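Local coordinates for protein CT_858 (Chlamydia trachomatis, PDB 3DOR) that is a secreted chlamydial protease, also called CPAF, that probably works as a serine-type endopeptidase of the S41 peptidase kind, at residues 81-87 and 184-190; 261-265 and 546-552. The contacts are given in a common frame with arbitrary orientation. Residue numbers count along the deposited sequence, not the author numbering.

Overall arrangement
From the N terminus, the chain runs through four helices and strand 75-78 before it enters the PDZ-like region at residues 81-87. About a hundred residues later it returns at 184-190, and contact 1 closes that largely beta loop by pairing its first and last strands. After residues 207-251, which are not modelled, residues 261-265 open contact 2, completed at 546-552, so the loop it closes contains the S41 peptidase region. The two loops lie in series and neither nest nor cross. The centres of contact 1 and contact 2 are about 33 Å apart and their nearest atoms about 11 Å. Contact 2 also reaches the PDZ-like sheet, since Tyr548 and Lys546 hydrogen-bond to Gln91 and Val101.

Contact 1: residues 81-87 and 184-190; sequences IESAYLP and WRYVPEG. With SO4 (sulfate ion), chain L.
The contact belongs to the PDZ-like domain, where residues 83-85 of strand 83-92, the first strand of the sheet, meet residues 185-187 of strand 177-187, the last, in an antiparallel ladder, axes 4.7 Å apart at 167°. Both are extended (Ser83 phi/psi -159/160). Ser83 and Val187 form a hydrogen-bonded pair (Ser83 N to Val187 O 3.0 Å, Val187 N to Ser83 O 2.9 Å), Ala84 and Tyr186 the non-hydrogen-bonded pair, and Tyr85 and Arg185 the next hydrogen-bonded one, Tyr85 N to Arg185 O and Arg185 N to Tyr85 O both 2.9 Å. The other edge of 83-92 is also paired: backbone hydrogen bonds join Glu82, Ala84 and Leu86 to Ala155, Arg153 and Phe151.

Beyond Ser83, Glu189 (chi1 t, chi2 p) turns its carboxylate back: Ile81 N reaches Glu189 OE2 and Glu82 N reaches Glu189 OE1, both at 3.0 Å. At the other end Leu86 (m, t) places CD1 3.7 Å above the centroid of the Trp184 six-membered ring, a CH-pi contact, while Ala84 CB lies 3.5 Å from Trp184 CE3; the small alanine leaves room for the indole. A water joins Ser83 OG and Arg185 O, 2.8 Å from each, and Arg185 NH1 bonds weakly at 2.6 Å to O3 of a sulfate, probably from the crystallisation liquor.

Main-chain bonds set the register, a carboxylate takes up amides where the ladder ends, and the indole adds apolar contact.

Contact 2: residues 261-265 and 546-552; sequences FLPVI and KGYSEYL
Residues 261-265 form an irregular, mostly extended loop that passes over the start of a helix. In 546-552, Lys546 (phi/psi 58/28) and Tyr548 (47/35) both take left-handed backbone conformations, Tyr548 sits at the N-cap position, and the helix begins at Ser549; Leu552 N to Tyr548 O, 2.8 Å, closes its first turn. The nearest CA pairs are Leu262-Tyr548 at 7.1 Å, Pro263-Gly547 at 6.9 Å and Ile265-Leu552 at 6.7 Å. No direct hydrogen bond joins the segments, but a water donates to Phe261 O (2.9 Å) and Lys546 O (2.8 Å).

The side chains make this an apolar contact that ties the loop before strand 268-271 to the first turn of helix 549-564. Tyr548 (chi1 m) offers one ring face to the loop. Phe261 (chi1 p) lies over it obliquely, centroids 5.2 Å apart and planes at 40°, with Phe261 CD1 3.6 Å from Tyr548 CZ. Leu262 (m, t) covers the same face, its CD2 4.2 Å from Tyr548 CG and 4.0 Å from Tyr551 CE2, so one methyl touches both tyrosine rings. Pro263, rigid and compact, sets CD 4.0 Å from Tyr548 CD1 and CG 3.6 Å from Leu552 CD1. Leu552 (m, t) also meets Ile265, CD2 to CG2 at 4.0 Å.

The polar end of Tyr548 is satisfied by Tyr253 and Gln91. Leu262 and Tyr551 rest on Leu460 of strand 457-461, Ile265 packs on strand 278-284, and Lys556 NZ hydrogen-bonds to Ile265 O, so loop and helix start pack against each other and both against the mixed sheet of the peptidase region.

Contact 1: residues 81-87 and 184-190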
loop_
_atom_site.group_PDB
_atom_site.type_symbol
_atom_site.label_atom_id
_atom_site.label_comp_id
_atom_site.label_asym_id
_atom_site.label_seq_id
_atom_site.Cartn_x
_atom_site.Cartn_y
_atom_site.Cartn_z
ATOM N N ILE B 81 3.513 -19.132 -9.019
ATOM C CA ILE B 81 4.492 -19.793 -8.162
ATOM C C ILE B 81 5.438 -20.779 -8.831
ATOM O O ILE B 81 6.402 -21.222 -8.207
ATOM C CB ILE B 81 3.812 -20.531 -6.995
ATOM C CG1 ILE B 81 2.937 -21.664 -7.527
ATOM C CG2 ILE B 81 2.978 -19.550 -6.178
ATOM C CD1 ILE B 81 2.240 -22.441 -6.435
ATOM N N GLU B 82 5.175 -21.132 -10.083
ATOM C CA GLU B 82 6.050 -22.072 -10.776
ATOM C C GLU B 82 7.512 -21.629 -10.685
ATOM O O GLU B 82 7.822 -20.454 -10.895
ATOM C CB GLU B 82 5.650 -22.186 -12.244
ATOM C CG GLU B 82 6.542 -23.122 -13.030
ATOM C CD GLU B 82 6.115 -23.242 -14.470
ATOM O OE1 GLU B 82 5.814 -22.196 -15.082
ATOM O OE2 GLU B 82 6.086 -24.375 -14.989
ATOM N N SER B 83 8.406 -22.562 -10.374
ATOM C CA SER B 83 9.820 -22.224 -10.272
ATOM C C SER B 83 10.741 -23.431 -10.419
ATOM O O SER B 83 10.327 -24.578 -10.235
ATOM C CB SER B 83 10.104 -21.545 -8.929
ATOM O OG SER B 83 10.025 -22.476 -7.861
ATOM N N ALA B 84 11.998 -23.155 -10.746
ATOM C CA ALA B 84 13.016 -24.187 -10.916
ATOM C C ALA B 84 14.261 -23.708 -10.183
ATOM O O ALA B 84 14.627 -22.544 -10.286
ATOM C CB ALA B 84 13.317 -24.386 -12.393
ATOM N N TYR B 85 14.911 -24.603 -9.450
ATOM C CA TYR B 85 16.090 -24.231 -8.680
ATOM C C TYR B 85 17.119 -25.346 -8.571
ATOM O O TYR B 85 16.755 -26.500 -8.367
ATOM C CB TYR B 85 15.658 -23.834 -7.266
ATOM C CG TYR B 85 16.797 -23.504 -6.321
ATOM C CD1 TYR B 85 17.459 -22.278 -6.398
ATOM C CD2 TYR B 85 17.196 -24.411 -5.337
ATOM C CE1 TYR B 85 18.494 -21.959 -5.517
ATOM C CE2 TYR B 85 18.228 -24.107 -4.449
ATOM C CZ TYR B 85 18.873 -22.878 -4.546
ATOM O OH TYR B 85 19.891 -22.567 -3.677
ATOM N N LEU B 86 18.395 -24.989 -8.711
ATOM C CA LEU B 86 19.505 -25.930 -8.563
ATOM C C LEU B 86 20.374 -25.376 -7.432
ATOM O O LEU B 86 20.785 -24.219 -7.470
ATOM C CB LEU B 86 20.302 -26.044 -9.861
ATOM C CG LEU B 86 19.525 -26.792 -10.957
ATOM C CD1 LEU B 86 20.306 -26.816 -12.265
ATOM C CD2 LEU B 86 19.239 -28.209 -10.462
ATOM N N PRO B 87 20.666 -26.203 -6.409
ATOM C CA PRO B 87 21.465 -25.858 -5.226
ATOM C C PRO B 87 22.958 -25.564 -5.390
ATOM O O PRO B 87 23.791 -26.121 -4.666
ATOM C CB PRO B 87 21.221 -27.043 -4.305
ATOM C CG PRO B 87 21.195 -28.182 -5.276
ATOM C CD PRO B 87 20.338 -27.642 -6.410
ATOM N N TRP B 184 16.506 -30.406 -11.877
ATOM C CA TRP B 184 15.916 -29.173 -11.380
ATOM C C TRP B 184 14.946 -29.456 -10.244
ATOM O O TRP B 184 14.191 -30.435 -10.275
ATOM C CB TRP B 184 15.123 -28.448 -12.473
ATOM C CG TRP B 184 15.926 -27.699 -13.488
ATOM C CD1 TRP B 184 16.184 -28.082 -14.768
ATOM C CD2 TRP B 184 16.549 -26.418 -13.318
ATOM N NE1 TRP B 184 16.924 -27.121 -15.409
ATOM C CE2 TRP B 184 17.162 -26.088 -14.542
ATOM C CE3 TRP B 184 16.640 -25.515 -12.249
ATOM C CZ2 TRP B 184 17.866 -24.893 -14.734
ATOM C CZ3 TRP B 184 17.335 -24.325 -12.436
ATOM C CH2 TRP B 184 17.939 -24.026 -13.672
ATOM N N ARG B 185 14.972 -28.594 -9.237
ATOM C CA ARG B 185 14.046 -28.701 -8.124
ATOM C C ARG B 185 12.881 -27.871 -8.659
ATOM O O ARG B 185 12.965 -26.643 -8.730
ATOM C CB ARG B 185 14.647 -28.071 -6.870
ATOM C CG ARG B 185 14.857 -29.066 -5.745
ATOM C CD ARG B 185 16.319 -29.352 -5.447
ATOM N NE ARG B 185 16.665 -28.860 -4.118
ATOM C CZ ARG B 185 17.772 -29.178 -3.452
ATOM N NH1 ARG B 185 18.662 -30.002 -3.983
ATOM N NH2 ARG B 185 17.995 -28.656 -2.254
ATOM N N TYR B 186 11.805 -28.550 -9.048
ATOM C CA TYR B 186 10.649 -27.904 -9.657
ATOM C C TYR B 186 9.391 -27.772 -8.804
ATOM O O TYR B 186 9.014 -28.676 -8.059
ATOM C CB TYR B 186 10.310 -28.654 -10.953
ATOM C CG TYR B 186 9.190 -28.066 -11.785
ATOM C CD1 TYR B 186 9.377 -26.897 -12.513
ATOM C CD2 TYR B 186 7.949 -28.698 -11.864
ATOM C CE1 TYR B 186 8.358 -26.367 -13.304
ATOM C CE2 TYR B 186 6.920 -28.180 -12.651
ATOM C CZ TYR B 186 7.130 -27.014 -13.370
ATOM O OH TYR B 186 6.117 -26.491 -14.153
ATOM N N VAL B 187 8.751 -26.617 -8.925
ATOM C CA VAL B 187 7.508 -26.332 -8.225
ATOM C C VAL B 187 6.510 -26.007 -9.334
ATOM O O VAL B 187 6.686 -25.032 -10.069
ATOM C CB VAL B 187 7.651 -25.113 -7.270
ATOM C CG1 VAL B 187 6.288 -24.696 -6.739
ATOM C CG2 VAL B 187 8.566 -25.468 -6.100
ATOM N N PRO B 188 5.467 -26.843 -9.497
ATOM C CA PRO B 188 4.469 -26.596 -10.546
ATOM C C PRO B 188 3.628 -25.354 -10.266
ATOM O O PRO B 188 3.582 -24.865 -9.136
ATOM C CB PRO B 188 3.639 -27.879 -10.545
ATOM C CG PRO B 188 3.706 -28.321 -9.117
ATOM C CD PRO B 188 5.158 -28.073 -8.748
ATOM N N GLU B 189 2.975 -24.842 -11.300
ATOM C CA GLU B 189 2.142 -23.657 -11.153
ATOM C C GLU B 189 0.864 -23.984 -10.396
ATOM O O GLU B 189 0.219 -24.999 -10.660
ATOM C CB GLU B 189 1.792 -23.073 -12.523
ATOM C CG GLU B 189 1.043 -21.752 -12.422
ATOM C CD GLU B 189 1.779 -20.744 -11.553
ATOM O OE1 GLU B 189 2.905 -20.350 -11.931
ATOM O OE2 GLU B 189 1.236 -20.359 -10.490
ATOM N N GLY B 190 0.507 -23.121 -9.450
ATOM C CA GLY B 190 -0.693 -23.341 -8.664
ATOM C C GLY B 190 -1.800 -22.391 -9.073
ATOM O O GLY B 190 -2.931 -22.485 -8.598
HETATM S S SO4 L . 18.258 -33.631 -5.495
HETATM O O1 SO4 L . 19.203 -34.819 -5.370
HETATM O O2 SO4 L . 17.110 -33.816 -4.528
HETATM O O3 SO4 L . 18.958 -32.329 -5.158
HETATM O O4 SO4 L . 17.800 -33.586 -6.944
HETATM O O HOH W 1 3.415 -20.415 -14.453
HETATM O O HOH W 2 11.735 -24.599 -7.216
#

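Contact 2: residues 261-265 and 546-552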
loop_
_atom_site.group_PDB
_atom_site.type_symbol
_atom_site.label_atom_id
_atom_site.label_comp_id
_atom_site.label_asym_id
_atom_site.label_seq_id
_atom_site.Cartn_x
_atom_site.Cartn_y
_atom_site.Cartn_z
ATOM N N PHE B 261 30.998 -12.615 2.102
ATOM C CA PHE B 261 31.830 -13.773 1.800
ATOM C C PHE B 261 33.321 -13.601 2.017
ATOM O O PHE B 261 34.095 -14.499 1.713
ATOM C CB PHE B 261 31.572 -14.180 0.349
ATOM C CG PHE B 261 31.796 -13.062 -0.637
ATOM C CD1 PHE B 261 33.079 -12.743 -1.071
ATOM C CD2 PHE B 261 30.728 -12.318 -1.116
ATOM C CE1 PHE B 261 33.292 -11.698 -1.969
ATOM C CE2 PHE B 261 30.928 -11.268 -2.014
ATOM C CZ PHE B 261 32.216 -10.959 -2.441
ATOM N N LEU B 262 33.730 -12.459 2.545
ATOM C CA LEU B 262 35.142 -12.214 2.787
ATOM C C LEU B 262 35.635 -12.753 4.134
ATOM O O LEU B 262 34.998 -12.552 5.176
ATOM C CB LEU B 262 35.427 -10.716 2.710
ATOM C CG LEU B 262 35.030 -10.049 1.390
ATOM C CD1 LEU B 262 35.209 -8.552 1.507
ATOM C CD2 LEU B 262 35.883 -10.618 0.250
ATOM N N PRO B 263 36.767 -13.475 4.123
ATOM C CA PRO B 263 37.320 -14.018 5.370
ATOM C C PRO B 263 37.965 -12.889 6.182
ATOM O O PRO B 263 38.208 -11.806 5.646
ATOM C CB PRO B 263 38.328 -15.069 4.881
ATOM C CG PRO B 263 38.690 -14.609 3.502
ATOM C CD PRO B 263 37.396 -14.098 2.944
ATOM N N VAL B 264 38.232 -13.119 7.467
ATOM C CA VAL B 264 38.829 -12.072 8.295
ATOM C C VAL B 264 40.151 -11.625 7.700
ATOM O O VAL B 264 40.893 -12.432 7.145
ATOM C CB VAL B 264 39.038 -12.542 9.764
ATOM C CG1 VAL B 264 37.714 -12.970 10.354
ATOM C CG2 VAL B 264 40.023 -13.689 9.822
ATOM N N ILE B 265 40.441 -10.333 7.820
ATOM C CA ILE B 265 41.658 -9.762 7.263
ATOM C C ILE B 265 42.918 -10.030 8.089
ATOM O O ILE B 265 44.036 -9.845 7.608
ATOM C CB ILE B 265 41.485 -8.236 7.063
ATOM C CG1 ILE B 265 41.270 -7.551 8.421
ATOM C CG2 ILE B 265 40.299 -7.976 6.134
ATOM C CD1 ILE B 265 41.070 -6.050 8.349
ATOM N N LYS B 546 37.709 -19.953 -2.320
ATOM C CA LYS B 546 37.083 -18.972 -1.441
ATOM C C LYS B 546 37.982 -18.291 -0.420
ATOM O O LYS B 546 37.502 -17.877 0.633
ATOM C CB LYS B 546 35.912 -19.632 -0.715
ATOM C CG LYS B 546 34.809 -20.042 -1.658
ATOM C CD LYS B 546 34.053 -21.259 -1.159
ATOM C CE LYS B 546 33.122 -20.931 -0.028
ATOM N NZ LYS B 546 32.212 -22.084 0.215
ATOM N N GLY B 547 39.268 -18.162 -0.731
ATOM C CA GLY B 547 40.185 -17.522 0.193
ATOM C C GLY B 547 40.355 -16.028 -0.029
ATOM O O GLY B 547 40.628 -15.294 0.919
ATOM N N TYR B 548 40.198 -15.579 -1.272
ATOM C CA TYR B 548 40.346 -14.166 -1.620
ATOM C C TYR B 548 41.615 -13.574 -1.018
ATOM O O TYR B 548 41.641 -12.397 -0.629
ATOM C CB TYR B 548 39.138 -13.355 -1.132
ATOM C CG TYR B 548 37.812 -13.883 -1.619
ATOM C CD1 TYR B 548 37.147 -14.886 -0.921
ATOM C CD2 TYR B 548 37.258 -13.430 -2.818
ATOM C CE1 TYR B 548 35.969 -15.439 -1.399
ATOM C CE2 TYR B 548 36.070 -13.978 -3.319
ATOM C CZ TYR B 548 35.438 -14.986 -2.602
ATOM O OH TYR B 548 34.300 -15.571 -3.103
ATOM N N SER B 549 42.673 -14.374 -0.946
ATOM C CA SER B 549 43.906 -13.891 -0.350
ATOM C C SER B 549 44.575 -12.830 -1.199
ATOM O O SER B 549 45.189 -11.914 -0.665
ATOM C CB SER B 549 44.871 -15.062 -0.059
ATOM O OG SER B 549 45.299 -15.702 -1.246
ATOM N N GLU B 550 44.454 -12.928 -2.520
ATOM C CA GLU B 550 45.058 -11.919 -3.379
ATOM C C GLU B 550 44.306 -10.600 -3.214
ATOM O O GLU B 550 44.911 -9.542 -3.040
ATOM C CB GLU B 550 45.042 -12.364 -4.844
ATOM C CG GLU B 550 45.784 -13.665 -5.089
ATOM C CD GLU B 550 46.077 -13.919 -6.560
ATOM O OE1 GLU B 550 45.380 -13.346 -7.426
ATOM O OE2 GLU B 550 47.007 -14.709 -6.844
ATOM N N TYR B 551 42.983 -10.672 -3.271
ATOM C CA TYR B 551 42.144 -9.495 -3.100
ATOM C C TYR B 551 42.447 -8.863 -1.731
ATOM O O TYR B 551 42.783 -7.679 -1.634
ATOM C CB TYR B 551 40.674 -9.909 -3.163
ATOM C CG TYR B 551 39.681 -8.801 -2.880
ATOM C CD1 TYR B 551 39.305 -7.900 -3.880
ATOM C CD2 TYR B 551 39.087 -8.673 -1.617
ATOM C CE1 TYR B 551 38.355 -6.901 -3.637
ATOM C CE2 TYR B 551 38.138 -7.677 -1.360
ATOM C CZ TYR B 551 37.773 -6.800 -2.374
ATOM O OH TYR B 551 36.798 -5.852 -2.148
ATOM N N LEU B 552 42.342 -9.663 -0.677
ATOM C CA LEU B 552 42.592 -9.160 0.672
ATOM C C LEU B 552 43.991 -8.605 0.902
ATOM O O LEU B 552 44.142 -7.572 1.559
ATOM C CB LEU B 552 42.271 -10.240 1.712
ATOM C CG LEU B 552 40.771 -10.467 1.909
ATOM C CD1 LEU B 552 40.528 -11.553 2.959
ATOM C CD2 LEU B 552 40.119 -9.161 2.333
HETATM O O HOH W 3 35.308 -17.133 2.249
#